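Local coordinates for SNF1-like protein kinase ssp2 (Schizosaccharomyces pombe, PDB 2QRD), which probably phosphorylates serine and threonine residues of target proteins as the catalytic subunit of an AMP-activated-type kinase, its C-terminal piece here packing against the other subunits, at residues I26-A29 against V30-L34; S119-P122 against F123-L126; E84-P87 against G88-M91; P65-R69 against E70-T74. All blocks are in the same frame, centred on the assembly; numbering follows the deposited sequence.

Contact 1: residues I26-A29 against V30-L34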
loop_
_atom_site.group_PDB
_atom_site.type_symbol
_atom_site.label_atom_id
_atom_site.label_comp_id
_atom_site.label_asym_id
_atom_site.label_seq_id
_atom_site.Cartn_x
_atom_site.Cartn_y
_atom_site.Cartn_z
ATOM N N ILE A 26 -27.351 -15.299 -17.232
ATOM C CA ILE A 26 -26.175 -14.938 -16.468
ATOM C C ILE A 26 -25.251 -16.151 -16.328
ATOM O O ILE A 26 -24.042 -16.032 -16.510
ATOM C CB ILE A 26 -26.551 -14.382 -15.059
ATOM C CG1 ILE A 26 -27.301 -13.049 -15.170
ATOM C CG2 ILE A 26 -25.307 -14.184 -14.201
ATOM C CD1 ILE A 26 -28.046 -12.673 -13.892
ATOM N N LEU A 27 -25.819 -17.309 -15.986
ATOM C CA LEU A 27 -25.030 -18.526 -15.866
ATOM C C LEU A 27 -24.276 -18.820 -17.182
ATOM O O LEU A 27 -23.059 -19.010 -17.149
ATOM C CB LEU A 27 -25.896 -19.706 -15.391
ATOM C CG LEU A 27 -25.172 -21.013 -15.033
ATOM C CD1 LEU A 27 -24.100 -20.804 -13.944
ATOM C CD2 LEU A 27 -26.165 -22.131 -14.648
ATOM N N LEU A 28 -24.992 -18.827 -18.316
ATOM C CA LEU A 28 -24.385 -18.877 -19.657
ATOM C C LEU A 28 -23.217 -17.899 -19.868
ATOM O O LEU A 28 -22.172 -18.307 -20.366
ATOM C CB LEU A 28 -25.444 -18.644 -20.764
ATOM C CG LEU A 28 -25.029 -18.634 -22.248
ATOM C CD1 LEU A 28 -24.499 -19.983 -22.707
ATOM C CD2 LEU A 28 -26.184 -18.194 -23.165
ATOM N N ALA A 29 -23.412 -16.622 -19.519
ATOM C CA ALA A 29 -22.381 -15.573 -19.673
ATOM C C ALA A 29 -21.138 -15.839 -18.824
ATOM O O ALA A 29 -20.014 -15.634 -19.273
ATOM C CB ALA A 29 -22.960 -14.197 -19.353
ATOM N N VAL A 30 -21.358 -16.320 -17.605
ATOM C CA VAL A 30 -20.287 -16.754 -16.715
ATOM C C VAL A 30 -19.461 -17.902 -17.318
ATOM O O VAL A 30 -18.215 -17.870 -17.263
ATOM C CB VAL A 30 -20.824 -17.159 -15.315
ATOM C CG1 VAL A 30 -19.711 -17.715 -14.465
ATOM C CG2 VAL A 30 -21.485 -15.985 -14.634
ATOM N N TYR A 31 -20.134 -18.895 -17.900
ATOM C CA TYR A 31 -19.445 -20.039 -18.513
ATOM C C TYR A 31 -18.679 -19.618 -19.745
ATOM O O TYR A 31 -17.591 -20.114 -20.019
ATOM C CB TYR A 31 -20.435 -21.137 -18.892
ATOM C CG TYR A 31 -20.694 -22.160 -17.806
ATOM C CD1 TYR A 31 -21.974 -22.355 -17.304
ATOM C CD2 TYR A 31 -19.660 -22.943 -17.282
ATOM C CE1 TYR A 31 -22.227 -23.324 -16.310
ATOM C CE2 TYR A 31 -19.905 -23.901 -16.272
ATOM C CZ TYR A 31 -21.192 -24.090 -15.808
ATOM O OH TYR A 31 -21.451 -25.016 -14.818
ATOM N N ARG A 32 -19.255 -18.691 -20.491
ATOM C CA ARG A 32 -18.595 -18.170 -21.674
ATOM C C ARG A 32 -17.335 -17.378 -21.312
ATOM O O ARG A 32 -16.289 -17.566 -21.927
ATOM C CB ARG A 32 -19.575 -17.370 -22.546
ATOM C CG ARG A 32 -20.457 -18.262 -23.397
ATOM C CD ARG A 32 -21.454 -17.476 -24.241
ATOM N NE ARG A 32 -22.059 -18.316 -25.287
ATOM C CZ ARG A 32 -23.242 -18.092 -25.857
ATOM N NH1 ARG A 32 -23.976 -17.053 -25.463
ATOM N NH2 ARG A 32 -23.704 -18.916 -26.804
ATOM N N ALA A 33 -17.447 -16.520 -20.306
ATOM C CA ALA A 33 -16.306 -15.792 -19.733
ATOM C C ALA A 33 -15.181 -16.710 -19.166
ATOM O O ALA A 33 -14.000 -16.446 -19.391
ATOM C CB ALA A 33 -16.801 -14.875 -18.651
ATOM N N LEU A 34 -15.553 -17.759 -18.418
ATOM C CA LEU A 34 -14.606 -18.770 -17.931
ATOM C C LEU A 34 -13.855 -19.430 -19.084
ATOM O O LEU A 34 -12.645 -19.618 -19.017
ATOM C CB LEU A 34 -15.319 -19.836 -17.088
ATOM C CG LEU A 34 -15.865 -19.428 -15.703
ATOM C CD1 LEU A 34 -16.720 -20.570 -15.125
ATOM C CD2 LEU A 34 -14.764 -19.071 -14.726
#
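From Ile26 to Ala33 the chain runs as regular alpha-helix, the carbonyls of Ile26, Leu27, Leu28 and Ala29 taking the amides of Val30, Tyr31, Arg32 and Ala33 in turn. The side chains then pair four residues apart. Leu28 CG is anti to the backbone N (chi1 179°), which swings its two methyls toward Arg32. There CD1 sits over the centre of the guanidinium, 3.8 Å above its plane, while CD2 comes within 3.4 Å of Arg32 NH1. A branched apolar residue suits this place because it covers a flat cation without competing for its N-H groups. With an alanine at position Leu28 that face of the guanidinium would probably lose its cover within the helix and the arginine would be freer to swing. One step round, Leu27 and Tyr31 lie side by side and point the same way, Leu27 CD1 meeting Tyr31 CE1 at 3.9 Å; the phenol OH is bonded to Thr42 O. Leu27, Val30 and Tyr31 pack on Ile58 of strand 57-63, Ile26 and Val30 on strand 89-101, Ala33 on helix 123-136, and Leu28 on Leu15 of the SPCC1919.03c subunit.

Contact 2: residues S119-P122 against F123-L126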
loop_
_atom_site.group_PDB
_atom_site.type_symbol
_atom_site.label_atom_id
_atom_site.label_comp_id
_atom_site.label_asym_id
_atom_site.label_seq_id
_atom_site.Cartn_x
_atom_site.Cartn_y
_atom_site.Cartn_z
ATOM N N SER A 119 -2.122 -16.743 0.555
ATOM C CA SER A 119 -2.136 -15.488 -0.214
ATOM C C SER A 119 -3.360 -15.228 -1.083
ATOM O O SER A 119 -3.945 -16.169 -1.602
ATOM C CB SER A 119 -0.900 -15.417 -1.077
ATOM O OG SER A 119 -0.854 -14.200 -1.774
ATOM N N SER A 120 -3.733 -13.948 -1.242
ATOM C CA SER A 120 -4.832 -13.513 -2.135
ATOM C C SER A 120 -4.399 -13.449 -3.594
ATOM O O SER A 120 -5.207 -13.188 -4.491
ATOM C CB SER A 120 -5.337 -12.106 -1.749
ATOM O OG SER A 120 -5.899 -12.067 -0.449
ATOM N N PHE A 121 -3.111 -13.626 -3.821
ATOM C CA PHE A 121 -2.542 -13.696 -5.161
ATOM C C PHE A 121 -1.988 -15.099 -5.440
ATOM O O PHE A 121 -1.357 -15.681 -4.571
ATOM C CB PHE A 121 -1.455 -12.634 -5.295
ATOM C CG PHE A 121 -2.000 -11.254 -5.286
ATOM C CD1 PHE A 121 -2.098 -10.533 -4.105
ATOM C CD2 PHE A 121 -2.464 -10.671 -6.465
ATOM C CE1 PHE A 121 -2.620 -9.225 -4.115
ATOM C CE2 PHE A 121 -2.985 -9.395 -6.473
ATOM C CZ PHE A 121 -3.059 -8.671 -5.297
ATOM N N PRO A 122 -2.166 -15.626 -6.665
ATOM C CA PRO A 122 -2.730 -15.041 -7.881
ATOM C C PRO A 122 -4.251 -14.959 -7.967
ATOM O O PRO A 122 -4.789 -14.529 -8.989
ATOM C CB PRO A 122 -2.175 -15.956 -8.965
ATOM C CG PRO A 122 -2.031 -17.246 -8.306
ATOM C CD PRO A 122 -1.591 -16.956 -6.931
ATOM N N PHE A 123 -4.937 -15.356 -6.907
ATOM C CA PHE A 123 -6.378 -15.374 -6.903
ATOM C C PHE A 123 -6.984 -14.085 -7.464
ATOM O O PHE A 123 -7.777 -14.154 -8.405
ATOM C CB PHE A 123 -6.922 -15.647 -5.491
ATOM C CG PHE A 123 -8.401 -15.333 -5.334
ATOM C CD1 PHE A 123 -9.364 -16.018 -6.085
ATOM C CD2 PHE A 123 -8.821 -14.347 -4.446
ATOM C CE1 PHE A 123 -10.730 -15.739 -5.918
ATOM C CE2 PHE A 123 -10.170 -14.057 -4.299
ATOM C CZ PHE A 123 -11.113 -14.762 -5.032
ATOM N N LEU A 124 -6.628 -12.940 -6.873
ATOM C CA LEU A 124 -7.124 -11.651 -7.330
ATOM C C LEU A 124 -6.693 -11.252 -8.749
ATOM O O LEU A 124 -7.389 -10.463 -9.393
ATOM C CB LEU A 124 -6.740 -10.517 -6.344
ATOM C CG LEU A 124 -7.486 -10.397 -5.007
ATOM C CD1 LEU A 124 -6.852 -9.307 -4.149
ATOM C CD2 LEU A 124 -8.958 -10.132 -5.249
ATOM N N ASP A 125 -5.541 -11.748 -9.220
ATOM C CA ASP A 125 -5.119 -11.507 -10.628
ATOM C C ASP A 125 -5.965 -12.337 -11.571
ATOM O O ASP A 125 -6.276 -11.920 -12.639
ATOM C CB ASP A 125 -3.630 -11.789 -10.861
ATOM C CG ASP A 125 -2.720 -11.106 -9.828
ATOM O OD1 ASP A 125 -2.144 -11.813 -8.995
ATOM O OD2 ASP A 125 -2.580 -9.879 -9.819
ATOM N N LEU A 126 -6.392 -13.504 -11.126
ATOM C CA LEU A 126 -7.364 -14.321 -11.867
ATOM C C LEU A 126 -8.812 -13.765 -11.902
ATOM O O LEU A 126 -9.491 -13.850 -12.940
ATOM C CB LEU A 126 -7.326 -15.741 -11.328
ATOM C CG LEU A 126 -6.305 -16.706 -11.982
ATOM C CD1 LEU A 126 -5.163 -16.093 -12.714
ATOM C CD2 LEU A 126 -5.823 -17.758 -10.990
#
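Ser120 O accepts from Leu124 N at 2.8 Å, opening the first turn of helix 123-136, and just before it Ser119 OG accepts from Phe121 N in an ST turn. A cis peptide bond joins Phe121 to Pro122, a bend well suited to proline, and Pro122 has no amide hydrogen needing a partner at the helix start. Phe121 has CG beside its backbone N (chi1 -69°), which brings the ring back toward the helix. Its CE2 meets Leu124 CB at 3.9 Å, and its CZ approaches Leu124 CD1 at 4.0 Å. Asp125 crosses the ring at about a right angle, CG lying at the edge in the ring plane and the carboxylate turned 39° from it; the shortest oxygen contact is too close to be trusted. Asp125 OD2 is hydrogen-bonded to an aromatic side chain of another subunit. A serine in place of Phe121 would probably leave Leu124 CB and CD1 without this apolar cover. Phe123, its CG anti to the backbone N (chi1 165°), turns the other way to pack on Val94 and Ile78 of the sheet, with Ser120 O at its ring edge. Pro122 O accepts a weak bond from Asp125 N and a straighter one from Leu126 N at 2.9 Å.

Contact 3: residues E84-P87 against G88-M91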
loop_
_atom_site.group_PDB
_atom_site.type_symbol
_atom_site.label_atom_id
_atom_site.label_comp_id
_atom_site.label_asym_id
_atom_site.label_seq_id
_atom_site.Cartn_x
_atom_site.Cartn_y
_atom_site.Cartn_z
ATOM N N GLU A 84 -29.618 -14.740 -5.856
ATOM C CA GLU A 84 -30.563 -13.654 -6.085
ATOM C C GLU A 84 -30.575 -12.673 -4.910
ATOM O O GLU A 84 -30.781 -13.061 -3.738
ATOM C CB GLU A 84 -31.963 -14.146 -6.415
ATOM C CG GLU A 84 -32.794 -13.071 -7.093
ATOM C CD GLU A 84 -34.285 -13.376 -7.120
ATOM O OE1 GLU A 84 -34.718 -14.125 -8.023
ATOM O OE2 GLU A 84 -35.030 -12.840 -6.257
ATOM N N VAL A 85 -30.341 -11.404 -5.232
ATOM C CA VAL A 85 -30.402 -10.346 -4.241
ATOM C C VAL A 85 -31.832 -9.889 -4.070
ATOM O O VAL A 85 -32.297 -9.734 -2.952
ATOM C CB VAL A 85 -29.484 -9.158 -4.605
ATOM C CG1 VAL A 85 -29.700 -7.994 -3.638
ATOM C CG2 VAL A 85 -28.029 -9.611 -4.594
ATOM N N MET A 86 -32.518 -9.682 -5.197
ATOM C CA MET A 86 -33.953 -9.385 -5.255
ATOM C C MET A 86 -34.430 -9.653 -6.681
ATOM O O MET A 86 -33.604 -9.871 -7.563
ATOM C CB MET A 86 -34.207 -7.930 -4.887
ATOM C CG MET A 86 -33.451 -6.928 -5.737
ATOM S SD MET A 86 -33.909 -5.254 -5.270
ATOM C CE MET A 86 -32.267 -4.487 -5.261
ATOM N N PRO A 87 -35.755 -9.621 -6.933
ATOM C CA PRO A 87 -36.153 -9.966 -8.312
ATOM C C PRO A 87 -35.361 -9.163 -9.359
ATOM O O PRO A 87 -35.342 -7.929 -9.322
ATOM C CB PRO A 87 -37.661 -9.647 -8.351
ATOM C CG PRO A 87 -37.955 -8.885 -7.068
ATOM C CD PRO A 87 -36.918 -9.302 -6.078
ATOM N N GLY A 88 -34.662 -9.875 -10.241
ATOM C CA GLY A 88 -33.893 -9.250 -11.319
ATOM C C GLY A 88 -32.427 -8.950 -11.029
ATOM O O GLY A 88 -31.670 -8.633 -11.950
ATOM N N CYS A 89 -32.024 -9.028 -9.763
ATOM C CA CYS A 89 -30.674 -8.634 -9.379
ATOM C C CYS A 89 -29.942 -9.747 -8.647
ATOM O O CYS A 89 -30.489 -10.367 -7.716
ATOM C CB CYS A 89 -30.701 -7.374 -8.516
ATOM S SG CYS A 89 -31.689 -6.094 -9.258
ATOM N N PHE A 90 -28.698 -9.974 -9.074
ATOM C CA PHE A 90 -27.924 -11.131 -8.636
ATOM C C PHE A 90 -26.512 -10.719 -8.231
ATOM O O PHE A 90 -25.989 -9.695 -8.706
ATOM C CB PHE A 90 -27.879 -12.204 -9.739
ATOM C CG PHE A 90 -29.227 -12.685 -10.161
ATOM C CD1 PHE A 90 -29.896 -12.090 -11.232
ATOM C CD2 PHE A 90 -29.850 -13.737 -9.483
ATOM C CE1 PHE A 90 -31.175 -12.526 -11.625
ATOM C CE2 PHE A 90 -31.111 -14.183 -9.870
ATOM C CZ PHE A 90 -31.780 -13.559 -10.940
ATOM N N MET A 91 -25.918 -11.489 -7.326
ATOM C CA MET A 91 -24.481 -11.391 -7.086
ATOM C C MET A 91 -23.805 -12.656 -7.602
ATOM O O MET A 91 -24.282 -13.791 -7.383
ATOM C CB MET A 91 -24.158 -11.186 -5.590
ATOM C CG MET A 91 -22.669 -11.200 -5.257
ATOM S SD MET A 91 -22.226 -11.591 -3.556
ATOM C CE MET A 91 -22.967 -10.233 -2.631
#
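A single carbonyl, Cys89 O, serves two successive amides, Val85 N at 2.7 Å and, weakly, Met86 N at 3.3 Å, in a classic beta bulge. The extra residue shifts the register by one after the non-hydrogen-bonded pair Glu84 and Phe90. The hairpin is then closed by a type II turn, Cys89 N giving a nearly linear bond to Met86 O. Pro87 supplies the fixed phi that the second position of such a turn needs. Gly88 takes the third with phi 93°, where any CB would collide with Pro87 O. On one face of the hairpin the small cysteine side chain lets Met86 CG lie against Cys89 CB at 3.9 Å. On the other, Glu84 holds CG anti to its backbone N (chi1 -161°), laying it 3.4 Å from Phe90 CE2; the carboxylate stands 79° from the ring plane and forms a long, weak ion pair with Lys27 of the SPCC1919.03c subunit. The aliphatic part of a glutamate thus packs on an aromatic while its charge is left for Lys27 of that subunit. Phe90 also packs on Ala23 and Ile26 of helix 23-37, and backbone bonds join Phe90 to Cys19 of strand 17-20 and Gly88 to Gly21 just beyond it.

Contact 4: residues P65-R69 against E70-T74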
loop_
_atom_site.group_PDB
_atom_site.type_symbol
_atom_site.label_atom_id
_atom_site.label_comp_id
_atom_site.label_asym_id
_atom_site.label_seq_id
_atom_site.Cartn_x
_atom_site.Cartn_y
_atom_site.Cartn_z
ATOM N N PRO A 65 -0.680 -18.426 -14.914
ATOM C CA PRO A 65 0.202 -18.016 -16.004
ATOM C C PRO A 65 1.685 -18.010 -15.677
ATOM O O PRO A 65 2.475 -18.539 -16.460
ATOM C CB PRO A 65 -0.292 -16.609 -16.345
ATOM C CG PRO A 65 -1.751 -16.653 -16.002
ATOM C CD PRO A 65 -1.786 -17.466 -14.727
ATOM N N HIS A 66 2.070 -17.423 -14.547
ATOM C CA HIS A 66 3.500 -17.298 -14.232
ATOM C C HIS A 66 4.109 -18.652 -13.941
ATOM O O HIS A 66 5.265 -18.868 -14.234
ATOM C CB HIS A 66 3.810 -16.251 -13.128
ATOM C CG HIS A 66 3.608 -16.733 -11.719
ATOM N ND1 HIS A 66 2.395 -16.644 -11.061
ATOM C CD2 HIS A 66 4.484 -17.254 -10.821
ATOM C CE1 HIS A 66 2.521 -17.134 -9.838
ATOM N NE2 HIS A 66 3.781 -17.507 -9.668
ATOM N N CYS A 67 3.325 -19.557 -13.370
ATOM C CA CYS A 67 3.776 -20.927 -13.148
ATOM C C CYS A 67 3.843 -21.696 -14.479
ATOM O O CYS A 67 4.846 -22.356 -14.777
ATOM C CB CYS A 67 2.840 -21.625 -12.166
ATOM S SG CYS A 67 2.759 -20.876 -10.513
ATOM N N LYS A 68 2.771 -21.579 -15.269
ATOM C CA LYS A 68 2.668 -22.170 -16.613
ATOM C C LYS A 68 3.812 -21.803 -17.542
ATOM O O LYS A 68 4.217 -22.613 -18.360
ATOM C CB LYS A 68 1.338 -21.790 -17.290
ATOM C CG LYS A 68 1.134 -22.424 -18.665
ATOM C CD LYS A 68 -0.101 -21.885 -19.350
ATOM C CE LYS A 68 -0.303 -22.554 -20.704
ATOM N NZ LYS A 68 -0.022 -21.595 -21.820
ATOM N N ARG A 69 4.303 -20.570 -17.425
ATOM C CA ARG A 69 5.386 -20.064 -18.265
ATOM C C ARG A 69 6.709 -20.716 -17.911
ATOM O O ARG A 69 7.580 -20.861 -18.772
ATOM C CB ARG A 69 5.497 -18.534 -18.172
ATOM C CG ARG A 69 5.022 -17.797 -19.437
ATOM C CD ARG A 69 3.628 -17.145 -19.333
ATOM N NE ARG A 69 3.595 -16.027 -18.377
ATOM C CZ ARG A 69 2.617 -15.120 -18.294
ATOM N NH1 ARG A 69 1.577 -15.168 -19.120
ATOM N NH2 ARG A 69 2.669 -14.165 -17.369
ATOM N N GLU A 70 6.849 -21.125 -16.656
ATOM C CA GLU A 70 8.092 -21.735 -16.181
ATOM C C GLU A 70 8.045 -23.264 -16.200
ATOM O O GLU A 70 8.863 -23.918 -15.554
ATOM C CB GLU A 70 8.414 -21.244 -14.773
ATOM C CG GLU A 70 8.622 -19.741 -14.662
ATOM C CD GLU A 70 8.059 -19.184 -13.362
ATOM O OE1 GLU A 70 7.668 -20.006 -12.493
ATOM O OE2 GLU A 70 7.986 -17.931 -13.217
ATOM N N GLY A 71 7.081 -23.812 -16.940
ATOM C CA GLY A 71 6.888 -25.254 -17.084
ATOM C C GLY A 71 5.984 -25.976 -16.083
ATOM O O GLY A 71 5.769 -27.181 -16.220
ATOM N N LYS A 72 5.436 -25.248 -15.100
ATOM C CA LYS A 72 4.731 -25.866 -13.955
ATOM C C LYS A 72 3.228 -26.133 -14.134
ATOM O O LYS A 72 2.492 -25.319 -14.732
ATOM C CB LYS A 72 4.945 -25.050 -12.684
ATOM C CG LYS A 72 6.381 -25.005 -12.150
ATOM C CD LYS A 72 6.424 -24.097 -10.917
ATOM C CE LYS A 72 5.433 -24.595 -9.799
ATOM N NZ LYS A 72 4.798 -23.554 -8.892
ATOM N N ASN A 73 2.797 -27.285 -13.603
ATOM C CA ASN A 73 1.380 -27.660 -13.516
ATOM C C ASN A 73 0.839 -27.317 -12.124
ATOM O O ASN A 73 0.535 -28.189 -11.282
ATOM C CB ASN A 73 1.144 -29.148 -13.851
ATOM C CG ASN A 73 0.924 -29.414 -15.357
ATOM O OD1 ASN A 73 1.444 -30.399 -15.910
ATOM N ND2 ASN A 73 0.123 -28.568 -16.007
ATOM N N THR A 74 0.741 -26.017 -11.896
ATOM C CA THR A 74 0.177 -25.480 -10.678
ATOM C C THR A 74 -1.062 -24.689 -11.030
ATOM O O THR A 74 -1.153 -24.071 -12.091
ATOM C CB THR A 74 1.204 -24.682 -9.880
ATOM O OG1 THR A 74 0.543 -23.753 -9.012
ATOM C CG2 THR A 74 2.079 -23.956 -10.794
#
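The His66 ring meets Glu70 OE2 at its edge, near the ring plane, with His66 CD2 4.3 Å away, and carries Cys67 SG 3.6 Å above one face, offset toward the rim. A second flat group, the Arg69 guanidinium, has Pro65 CB over one face, again toward the rim, because its chain bends at chi2 and chi3. Glu70 curls back at chi2 (143°), which sets both carboxylate oxygens against His66 O; these are acceptors without a hydrogen between them, so the approach looks strained. His66 NE2 looks elsewhere, to a backbone atom of another subunit. The backbone turn itself has the bonds of a Schellman motif ending helix 65-69: Lys72 N to Cys67 O at 3.0 Å spans five residues, and Gly71 N to Lys68 O at 3.4 Å, a weak bond, spans three. Gly71 adopts phi 89°, where any larger residue would press its CB on the carbonyl oxygen of Glu70, so glycine fits where the chain reverses. Cys67 O is gripped twice, Lys72 N and Glu70 N reaching it from opposite faces of its plane. Lys72 runs alongside Cys67, its chain bent at chi3 and chi4, and brings NZ to 3.7 Å from Cys67 SG, where it also makes a weak hydrogen bond to the backbone of another subunit.

How the contacts relate
From the N terminus the order is contact 1, contact 4, contact 3, contact 2, each complete before the next begins, so none nests or crosses. Contact 1 is internal to helix 23-37. Contact 4 turns the chain from helix 65-69 into strand 74-84, contact 3 closes the hairpin to strand 89-101, and contact 2 starts helix 123-136. Contacts 3 and 4 lie on opposite sides of the chain's centre, their own centres about 37 Å apart. Contact 1 touches contact 3 through Ile26 CD1 and Phe90 CD1, and contact 2 touches contact 4 through Leu126 CD1 and Pro65 CD. Both long helices pack on the antiparallel sheet, consistent with a KA1-like fold.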